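Long-range contacts in beta-Ala-His dipeptidase (Homo sapiens, PDB 3DLJ), which hydrolyses Xaa-His dipeptides, above all carnosine and anserine, as a secreted dizinc metallopeptidase of the M20 family: residues Pro100-Val105 against Pro166-Phe171; Gly121-Pro126 against Ser457-Ile462; Gln236-Gly241 against Thr341-Arg346. One frame throughout, in Å; residues are numbered along the deposited sequence.

Contact 1: residues Pro100-Val105 against Pro166-Phe171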
loop_
_atom_site.group_PDB
_atom_site.type_symbol
_atom_site.label_atom_id
_atom_site.label_comp_id
_atom_site.label_asym_id
_atom_site.label_seq_id
_atom_site.Cartn_x
_atom_site.Cartn_y
_atom_site.Cartn_z
ATOM N N PRO A 100 -7.715 24.115 -22.448
ATOM C CA PRO A 100 -9.139 24.168 -22.115
ATOM C C PRO A 100 -9.992 23.298 -23.047
ATOM O O PRO A 100 -11.126 22.983 -22.705
ATOM C CB PRO A 100 -9.494 25.661 -22.267
ATOM C CG PRO A 100 -8.464 26.224 -23.174
ATOM C CD PRO A 100 -7.240 25.365 -23.084
ATOM N N THR A 101 -9.441 22.905 -24.200
ATOM C CA THR A 101 -10.101 21.939 -25.096
ATOM C C THR A 101 -9.848 20.462 -24.698
ATOM O O THR A 101 -10.254 19.544 -25.420
ATOM C CB THR A 101 -9.740 22.173 -26.599
ATOM O OG1 THR A 101 -8.432 21.665 -26.881
ATOM C CG2 THR A 101 -9.790 23.651 -26.957
ATOM N N LYS A 102 -9.215 20.252 -23.540
ATOM C CA LYS A 102 -8.813 18.917 -23.069
ATOM C C LYS A 102 -9.379 18.604 -21.692
ATOM O O LYS A 102 -9.559 19.509 -20.872
ATOM C CB LYS A 102 -7.294 18.809 -23.016
ATOM C CG LYS A 102 -6.652 18.642 -24.355
ATOM C CD LYS A 102 -5.180 18.364 -24.258
ATOM C CE LYS A 102 -4.581 18.376 -25.659
ATOM N NZ LYS A 102 -3.143 18.764 -25.631
ATOM N N GLY A 103 -9.659 17.327 -21.431
ATOM C CA GLY A 103 -9.957 16.886 -20.067
ATOM C C GLY A 103 -8.674 16.849 -19.248
ATOM O O GLY A 103 -7.567 16.990 -19.811
ATOM N N THR A 104 -8.808 16.652 -17.928
ATOM C CA THR A 104 -7.657 16.605 -17.020
ATOM C C THR A 104 -7.673 15.396 -16.084
ATOM O O THR A 104 -8.655 15.165 -15.371
ATOM C CB THR A 104 -7.542 17.893 -16.161
ATOM O OG1 THR A 104 -7.423 19.039 -17.017
ATOM C CG2 THR A 104 -6.322 17.830 -15.214
ATOM N N VAL A 105 -6.565 14.650 -16.088
ATOM C CA VAL A 105 -6.369 13.483 -15.222
ATOM C C VAL A 105 -5.250 13.736 -14.194
ATOM O O VAL A 105 -4.180 14.227 -14.543
ATOM C CB VAL A 105 -6.008 12.197 -16.054
ATOM C CG1 VAL A 105 -5.830 11.010 -15.158
ATOM C CG2 VAL A 105 -7.087 11.907 -17.115
ATOM N N PRO A 166 -3.085 13.422 -25.096
ATOM C CA PRO A 166 -4.550 13.459 -25.227
ATOM C C PRO A 166 -5.309 14.204 -24.096
ATOM O O PRO A 166 -6.381 14.784 -24.334
ATOM C CB PRO A 166 -4.917 11.976 -25.224
ATOM C CG PRO A 166 -3.670 11.285 -25.750
ATOM C CD PRO A 166 -2.573 12.038 -25.098
ATOM N N VAL A 167 -4.758 14.164 -22.884
ATOM C CA VAL A 167 -5.342 14.832 -21.724
ATOM C C VAL A 167 -4.288 15.719 -21.060
ATOM O O VAL A 167 -3.086 15.474 -21.230
ATOM C CB VAL A 167 -5.888 13.808 -20.692
ATOM C CG1 VAL A 167 -7.130 13.107 -21.226
ATOM C CG2 VAL A 167 -4.813 12.775 -20.297
ATOM N N ASN A 168 -4.728 16.757 -20.338
ATOM C CA ASN A 168 -3.860 17.441 -19.391
ATOM C C ASN A 168 -3.540 16.449 -18.264
ATOM O O ASN A 168 -4.336 15.558 -17.952
ATOM C CB ASN A 168 -4.506 18.714 -18.818
ATOM C CG ASN A 168 -4.903 19.735 -19.893
ATOM O OD1 ASN A 168 -4.092 20.171 -20.717
ATOM N ND2 ASN A 168 -6.163 20.142 -19.857
ATOM N N ILE A 169 -2.362 16.574 -17.671
ATOM C CA ILE A 169 -1.966 15.666 -16.610
ATOM C C ILE A 169 -1.486 16.440 -15.409
ATOM O O ILE A 169 -0.633 17.327 -15.505
ATOM C CB ILE A 169 -0.879 14.661 -17.076
ATOM C CG1 ILE A 169 -1.446 13.780 -18.205
ATOM C CG2 ILE A 169 -0.385 13.798 -15.895
ATOM C CD1 ILE A 169 -0.467 12.742 -18.738
ATOM N N LYS A 170 -2.079 16.096 -14.278
ATOM C CA LYS A 170 -1.652 16.593 -13.003
ATOM C C LYS A 170 -0.982 15.473 -12.194
ATOM O O LYS A 170 -1.316 14.282 -12.331
ATOM C CB LYS A 170 -2.826 17.258 -12.265
ATOM C CG LYS A 170 -3.216 18.617 -12.864
ATOM C CD LYS A 170 -4.204 19.419 -12.020
ATOM C CE LYS A 170 -4.150 20.894 -12.421
ATOM N NZ LYS A 170 -5.363 21.723 -12.064
ATOM N N PHE A 171 0.003 15.859 -11.384
ATOM C CA PHE A 171 0.685 14.909 -10.501
ATOM C C PHE A 171 0.609 15.437 -9.088
ATOM O O PHE A 171 0.903 16.618 -8.845
ATOM C CB PHE A 171 2.170 14.739 -10.876
ATOM C CG PHE A 171 2.444 14.581 -12.368
ATOM C CD1 PHE A 171 2.391 15.680 -13.231
ATOM C CD2 PHE A 171 2.833 13.349 -12.882
ATOM C CE1 PHE A 171 2.684 15.552 -14.577
ATOM C CE2 PHE A 171 3.130 13.206 -14.233
ATOM C CZ PHE A 171 3.050 14.302 -15.091
HETATM O O HOH W 1 -2.350 19.674 -22.592
HETATM O O HOH W 2 -8.653 15.372 -23.128
#

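Contact 2: residues Gly121-Pro126 against Ser457-Ile462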
loop_
_atom_site.group_PDB
_atom_site.type_symbol
_atom_site.label_atom_id
_atom_site.label_comp_id
_atom_site.label_asym_id
_atom_site.label_seq_id
_atom_site.Cartn_x
_atom_site.Cartn_y
_atom_site.Cartn_z
ATOM N N GLY A 121 16.909 -10.497 5.720
ATOM C CA GLY A 121 16.788 -11.716 4.894
ATOM C C GLY A 121 16.840 -11.469 3.388
ATOM O O GLY A 121 16.362 -12.281 2.598
ATOM N N TRP A 122 17.417 -10.341 2.991
ATOM C CA TRP A 122 17.568 -9.979 1.575
ATOM C C TRP A 122 18.715 -10.759 0.944
ATOM O O TRP A 122 19.783 -10.869 1.540
ATOM C CB TRP A 122 17.867 -8.489 1.456
ATOM C CG TRP A 122 16.683 -7.580 1.643
ATOM C CD1 TRP A 122 16.116 -7.185 2.832
ATOM C CD2 TRP A 122 15.935 -6.934 0.607
ATOM N NE1 TRP A 122 15.057 -6.336 2.587
ATOM C CE2 TRP A 122 14.923 -6.172 1.231
ATOM C CE3 TRP A 122 16.021 -6.928 -0.794
ATOM C CZ2 TRP A 122 14.006 -5.403 0.500
ATOM C CZ3 TRP A 122 15.108 -6.180 -1.511
ATOM C CH2 TRP A 122 14.124 -5.409 -0.862
ATOM N N LEU A 123 18.483 -11.304 -0.249
ATOM C CA LEU A 123 19.517 -11.999 -1.018
ATOM C C LEU A 123 20.297 -11.028 -1.891
ATOM O O LEU A 123 21.287 -11.397 -2.521
ATOM C CB LEU A 123 18.908 -13.098 -1.915
ATOM C CG LEU A 123 17.912 -14.102 -1.312
ATOM C CD1 LEU A 123 17.595 -15.157 -2.354
ATOM C CD2 LEU A 123 18.428 -14.760 -0.034
ATOM N N THR A 124 19.827 -9.790 -1.946
ATOM C CA THR A 124 20.486 -8.722 -2.682
ATOM C C THR A 124 20.557 -7.513 -1.769
ATOM O O THR A 124 19.906 -7.466 -0.719
ATOM C CB THR A 124 19.703 -8.338 -3.969
ATOM O OG1 THR A 124 18.390 -7.877 -3.622
ATOM C CG2 THR A 124 19.602 -9.517 -4.944
ATOM N N ASP A 125 21.362 -6.534 -2.155
ATOM C CA ASP A 125 21.374 -5.253 -1.465
ATOM C C ASP A 125 20.045 -4.531 -1.797
ATOM O O ASP A 125 19.795 -4.203 -2.964
ATOM C CB ASP A 125 22.606 -4.451 -1.906
ATOM C CG ASP A 125 22.701 -3.101 -1.232
ATOM O OD1 ASP A 125 21.677 -2.591 -0.765
ATOM O OD2 ASP A 125 23.802 -2.519 -1.187
ATOM N N PRO A 126 19.183 -4.298 -0.776
ATOM C CA PRO A 126 17.831 -3.735 -0.995
ATOM C C PRO A 126 17.784 -2.456 -1.835
ATOM O O PRO A 126 16.796 -2.201 -2.504
ATOM C CB PRO A 126 17.328 -3.438 0.431
ATOM C CG PRO A 126 18.490 -3.598 1.323
ATOM C CD PRO A 126 19.436 -4.541 0.653
ATOM N N SER A 457 8.312 -6.331 2.314
ATOM C CA SER A 457 9.003 -7.558 2.705
ATOM C C SER A 457 10.417 -7.539 2.185
ATOM O O SER A 457 10.787 -6.636 1.442
ATOM C CB SER A 457 8.318 -8.786 2.102
ATOM O OG SER A 457 6.975 -8.820 2.526
ATOM N N GLN A 458 11.180 -8.557 2.572
ATOM C CA GLN A 458 12.502 -8.831 2.032
ATOM C C GLN A 458 12.325 -9.282 0.599
ATOM O O GLN A 458 11.356 -9.975 0.286
ATOM C CB GLN A 458 13.202 -9.961 2.801
ATOM C CG GLN A 458 13.040 -9.914 4.302
ATOM C CD GLN A 458 11.899 -10.784 4.785
ATOM O OE1 GLN A 458 10.822 -10.803 4.199
ATOM N NE2 GLN A 458 12.140 -11.523 5.866
ATOM N N ASN A 459 13.268 -8.894 -0.254
ATOM C CA ASN A 459 13.311 -9.324 -1.659
ATOM C C ASN A 459 12.092 -8.877 -2.474
ATOM O O ASN A 459 11.558 -9.635 -3.290
ATOM C CB ASN A 459 13.589 -10.835 -1.737
ATOM C CG ASN A 459 14.844 -11.230 -0.953
ATOM O OD1 ASN A 459 15.922 -10.706 -1.214
ATOM N ND2 ASN A 459 14.699 -12.113 0.025
ATOM N N GLU A 460 11.652 -7.643 -2.213
ATOM C CA GLU A 460 10.719 -6.911 -3.072
ATOM C C GLU A 460 11.275 -6.781 -4.494
ATOM O O GLU A 460 12.453 -6.555 -4.673
ATOM C CB GLU A 460 10.484 -5.493 -2.519
ATOM C CG GLU A 460 9.461 -4.724 -3.334
ATOM C CD GLU A 460 9.256 -3.306 -2.899
ATOM O OE1 GLU A 460 9.684 -2.909 -1.770
ATOM O OE2 GLU A 460 8.610 -2.580 -3.690
ATOM N N LYS A 461 10.405 -6.894 -5.486
ATOM C CA LYS A 461 10.772 -6.717 -6.896
ATOM C C LYS A 461 9.573 -6.123 -7.631
ATOM O O LYS A 461 8.446 -6.135 -7.120
ATOM C CB LYS A 461 11.120 -8.073 -7.546
ATOM C CG LYS A 461 9.970 -9.068 -7.380
ATOM C CD LYS A 461 9.855 -10.049 -8.475
ATOM C CE LYS A 461 8.667 -10.987 -8.283
ATOM N NZ LYS A 461 7.478 -10.531 -9.050
ATOM N N ILE A 462 9.832 -5.622 -8.837
ATOM C CA ILE A 462 8.825 -5.514 -9.856
ATOM C C ILE A 462 9.368 -6.284 -11.056
ATOM O O ILE A 462 10.585 -6.239 -11.317
ATOM C CB ILE A 462 8.449 -4.038 -10.205
ATOM C CG1 ILE A 462 7.146 -4.009 -11.037
ATOM C CG2 ILE A 462 9.634 -3.277 -10.889
ATOM C CD1 ILE A 462 6.601 -2.644 -11.300
HETATM O O HOH W 3 16.667 -9.838 -3.401
#

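Contact 3: residues Gln236-Gly241 against Thr341-Arg346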
loop_
_atom_site.group_PDB
_atom_site.type_symbol
_atom_site.label_atom_id
_atom_site.label_comp_id
_atom_site.label_asym_id
_atom_site.label_seq_id
_atom_site.Cartn_x
_atom_site.Cartn_y
_atom_site.Cartn_z
ATOM N N GLN A 236 11.971 -1.403 34.193
ATOM C CA GLN A 236 13.191 -2.211 34.156
ATOM C C GLN A 236 12.850 -3.717 34.000
ATOM O O GLN A 236 11.899 -4.219 34.609
ATOM C CB GLN A 236 14.033 -1.941 35.412
ATOM C CG GLN A 236 15.486 -2.394 35.368
ATOM C CD GLN A 236 16.201 -2.181 36.684
ATOM O OE1 GLN A 236 15.669 -2.494 37.764
ATOM N NE2 GLN A 236 17.424 -1.648 36.612
ATOM N N ASP A 237 13.622 -4.413 33.163
ATOM C CA ASP A 237 13.485 -5.852 32.988
ATOM C C ASP A 237 14.065 -6.560 34.195
ATOM O O ASP A 237 14.765 -5.934 35.006
ATOM C CB ASP A 237 14.263 -6.337 31.754
ATOM C CG ASP A 237 13.729 -5.812 30.465
ATOM O OD1 ASP A 237 12.596 -5.308 30.397
ATOM O OD2 ASP A 237 14.460 -5.921 29.478
ATOM N N PHE A 238 13.792 -7.860 34.303
ATOM C CA PHE A 238 14.332 -8.686 35.383
ATOM C C PHE A 238 15.198 -9.809 34.817
ATOM O O PHE A 238 14.954 -10.310 33.706
ATOM C CB PHE A 238 13.211 -9.342 36.226
ATOM C CG PHE A 238 12.165 -8.377 36.761
ATOM C CD1 PHE A 238 11.135 -7.903 35.943
ATOM C CD2 PHE A 238 12.176 -7.996 38.094
ATOM C CE1 PHE A 238 10.148 -7.040 36.441
ATOM C CE2 PHE A 238 11.199 -7.155 38.600
ATOM C CZ PHE A 238 10.191 -6.661 37.762
ATOM N N HIS A 239 16.184 -10.222 35.610
ATOM C CA HIS A 239 16.948 -11.439 35.346
ATOM C C HIS A 239 15.965 -12.596 35.564
ATOM O O HIS A 239 15.330 -12.673 36.600
ATOM C CB HIS A 239 18.105 -11.537 36.335
ATOM C CG HIS A 239 19.007 -12.713 36.117
ATOM N ND1 HIS A 239 18.545 -14.009 36.055
ATOM C CD2 HIS A 239 20.352 -12.791 35.993
ATOM C CE1 HIS A 239 19.559 -14.830 35.863
ATOM N NE2 HIS A 239 20.667 -14.118 35.832
ATOM N N SER A 240 15.841 -13.493 34.597
ATOM C CA SER A 240 14.741 -14.468 34.632
ATOM C C SER A 240 14.961 -15.584 35.635
ATOM O O SER A 240 14.044 -16.338 35.933
ATOM C CB SER A 240 14.419 -15.009 33.243
ATOM O OG SER A 240 15.267 -16.079 32.916
ATOM N N GLY A 241 16.186 -15.691 36.149
ATOM C CA GLY A 241 16.499 -16.634 37.210
ATOM C C GLY A 241 16.450 -16.032 38.601
ATOM O O GLY A 241 15.877 -16.621 39.521
ATOM N N THR A 341 18.410 -14.384 28.856
ATOM C CA THR A 341 17.595 -14.776 29.998
ATOM C C THR A 341 17.015 -13.552 30.769
ATOM O O THR A 341 17.577 -13.064 31.786
ATOM C CB THR A 341 18.361 -15.738 30.954
ATOM O OG1 THR A 341 19.709 -15.297 31.108
ATOM C CG2 THR A 341 18.393 -17.146 30.393
ATOM N N VAL A 342 15.879 -13.079 30.258
ATOM C CA VAL A 342 15.295 -11.812 30.668
ATOM C C VAL A 342 13.775 -11.960 30.811
ATOM O O VAL A 342 13.131 -12.617 30.003
ATOM C CB VAL A 342 15.672 -10.653 29.647
ATOM C CG1 VAL A 342 14.984 -10.836 28.282
ATOM C CG2 VAL A 342 15.381 -9.264 30.237
ATOM N N ILE A 343 13.223 -11.387 31.866
ATOM C CA ILE A 343 11.786 -11.138 31.967
ATOM C C ILE A 343 11.570 -9.651 31.609
ATOM O O ILE A 343 11.892 -8.787 32.405
ATOM C CB ILE A 343 11.281 -11.367 33.414
ATOM C CG1 ILE A 343 11.418 -12.836 33.829
ATOM C CG2 ILE A 343 9.848 -10.860 33.597
ATOM C CD1 ILE A 343 11.427 -13.005 35.342
ATOM N N PRO A 344 11.064 -9.360 30.394
ATOM C CA PRO A 344 10.720 -7.985 29.972
ATOM C C PRO A 344 9.773 -7.304 30.963
ATOM O O PRO A 344 8.824 -7.931 31.407
ATOM C CB PRO A 344 10.009 -8.202 28.628
ATOM C CG PRO A 344 10.564 -9.493 28.119
ATOM C CD PRO A 344 10.812 -10.346 29.317
ATOM N N GLY A 345 10.042 -6.049 31.316
ATOM C CA GLY A 345 9.195 -5.321 32.254
ATOM C C GLY A 345 7.974 -4.694 31.587
ATOM O O GLY A 345 6.919 -4.567 32.191
ATOM N N ARG A 346 8.103 -4.317 30.323
ATOM C CA ARG A 346 7.036 -3.626 29.622
ATOM C C ARG A 346 7.061 -4.056 28.175
ATOM O O ARG A 346 8.070 -3.882 27.472
ATOM C CB ARG A 346 7.272 -2.102 29.697
ATOM C CG ARG A 346 6.024 -1.262 29.571
ATOM C CD ARG A 346 6.393 0.237 29.634
ATOM N NE ARG A 346 6.543 0.760 28.283
ATOM C CZ ARG A 346 5.984 1.886 27.853
ATOM N NH1 ARG A 346 6.157 2.273 26.582
ATOM N NH2 ARG A 346 5.260 2.624 28.701
HETATM O O HOH W 4 10.790 -4.370 28.578
#

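Contact 1: residues Pro100-Val105 against Pro166-Phe171
Thr104 and Val105 pair with Asn168 and Ile169 as parallel neighbours in the mixed beta-sheet of the zinc-binding domain, where strands 104-110 and 168-174 run side by side. Three backbone bonds set the register: Asn168 N gives to Gly103 O, Val105 N to Asn168 O at 3.0 Å, and Lys170 N to Val105 O at 2.8 Å, the last two nearly straight. On the face carrying Thr104 and Asn168, CG of Asn168 stands anti to its carbonyl carbon (chi1 -58°), and the amide meets the threonine hydroxyl, ND2 to OG1 3.3 Å, with OG1 close to the amide plane; ND2 also bonds Asp99 O. The other face bears Val105, whose CG2 meets Val167 CG2 at 4.0 Å, and helix 464-482 covers Val105 and Ile169. Lys102 crosses Asn168 at about a right angle, its CB 3.6 Å from ND2, and its ammonium forms a salt bridge with Asp164. One water accepts from Lys102 NZ and donates to Asn168 OD1; another joins Gly103 N to Pro166 O. Asn168 thus has partners at both ends of its buried amide, which would fix its flip and tie strand 168-174 to the loop leading into strand 104-110.

Contact 2: residues Gly121-Pro126 against Ser457-Ile462
Asn459 reaches with its side-chain amide to the backbone of Gly121-Leu123, joining two loops that approach without strand pairing. Its CB points away from that backbone, but CG, anti to the carbonyl carbon (chi1 -54°), turns back toward it. OD1 accepts from Leu123 N at 2.8 Å, in the carbonyl plane and on a lone pair, with an angle of 166° at the hydrogen. ND2 gives to Gly121 O at 3.1 Å, a more bent bond whose acceptor lies out of the amide plane. The amide therefore answers the C=O before Trp122 and the N-H after it in the chain. OD1 has a second donor in a water, which also bonds Thr124 OG1.

The indole of Trp122 lies beneath the backbone of Gln458 and Asn459. Asn459 N stands over the centre of one face, 3.4 Å from CD2, while Gln458 CA sits toward the rim, in CH-pi contact 3.8 Å from the centroid of the five-membered ring. Pro126 CB covers the opposite face.

Several other polar groups find partners outside the two segments. Gln458 NE2 gives to Asp120 O, and Ser457 O accepts from Arg139. Glu460, whose CB is 4.0 Å from Trp122 CH2, forms a salt bridge with Arg139 through OE1, which also accepts from Gly140 N; OE2 takes the N-H groups of Thr142 and Asp143. Because Asp143 binds both zinc ions, Glu460 is a second-shell residue of the dizinc site of this M20 peptidase, and the packing of Asn459 and Trp122 joins the loop after the zinc ligand His456 to the loop 121-126.

Contact 3: residues Gln236-Gly241 against Thr341-Arg346
Phe238 and Ile343 form an antiparallel hydrogen-bonded pair, with Phe238 N giving to Ile343 O at 2.8 Å and Ile343 N to Phe238 O at 2.7 Å. Phe238 O also receives a CA-H...O contact from Val342. Further along, Ser240 N reaches Thr341 O in a weak bond of 3.3 Å.

The side chain of Asp237 adds a bond where the strand pairing ends. Gly345 N gives to its OD1 at 2.8 Å, arriving on the anti side and 32° out of the carboxylate plane, and a water that accepts from Arg346 N lies 2.7 Å from Asp237 OD1. CG stands anti to the carbonyl carbon (chi1 -65°), which sets it toward Pro344 and Gly345. An alanine here would remove the carboxylate and would probably leave Gly345 N without this acceptor and the water without one of its partners, so that the backbone at Gly345 might be held less firmly.

Strands 238-239 and 342-343 make up a two-stranded antiparallel ribbon, which follows the long strand 216-232 and leads into strand 346-355 of the larger mixed sheet. Backbone bonding between Gly345 and Cys233 ties its base to the chain leaving strand 216-232.

Side-chain packing is concentrated on the face shared by Phe238 and Ile343. Their CB atoms are 4.0 Å apart, Ile343 CG2 approaches Phe238 CD1, and Ile343 O lies at the edge of the phenyl ring, in its plane. The ring also makes a cation-pi contact with Arg234 and an edge-to-face one with Phe243. Farther along, Ile343 CD1 packs 3.7 Å from Ser240 CA. Away from that face, Val342 CG2 lies against Asp237, meeting CB and OD2, each at 3.5 Å.

Overall arrangement
None of the three contacts touches another. Contact 2 lies nearest the catalytic centre: the side chain of Glu460 is about 7 Å from a zinc ion and about 4 Å from that of Asp143. Contacts 1 and 3 lie away from the zinc site and the catalytic residues, on opposite sides of the chain's centre, their own centres about 61 Å apart. The centre of contact 2 is about 37 Å from that of contact 1 and about 34 Å from that of contact 3. In sequence the segments of contacts 1 and 2 alternate, whereas both segments of contact 3 fall between those of contact 2, so the chain visits the distant ribbon before returning to the zinc site.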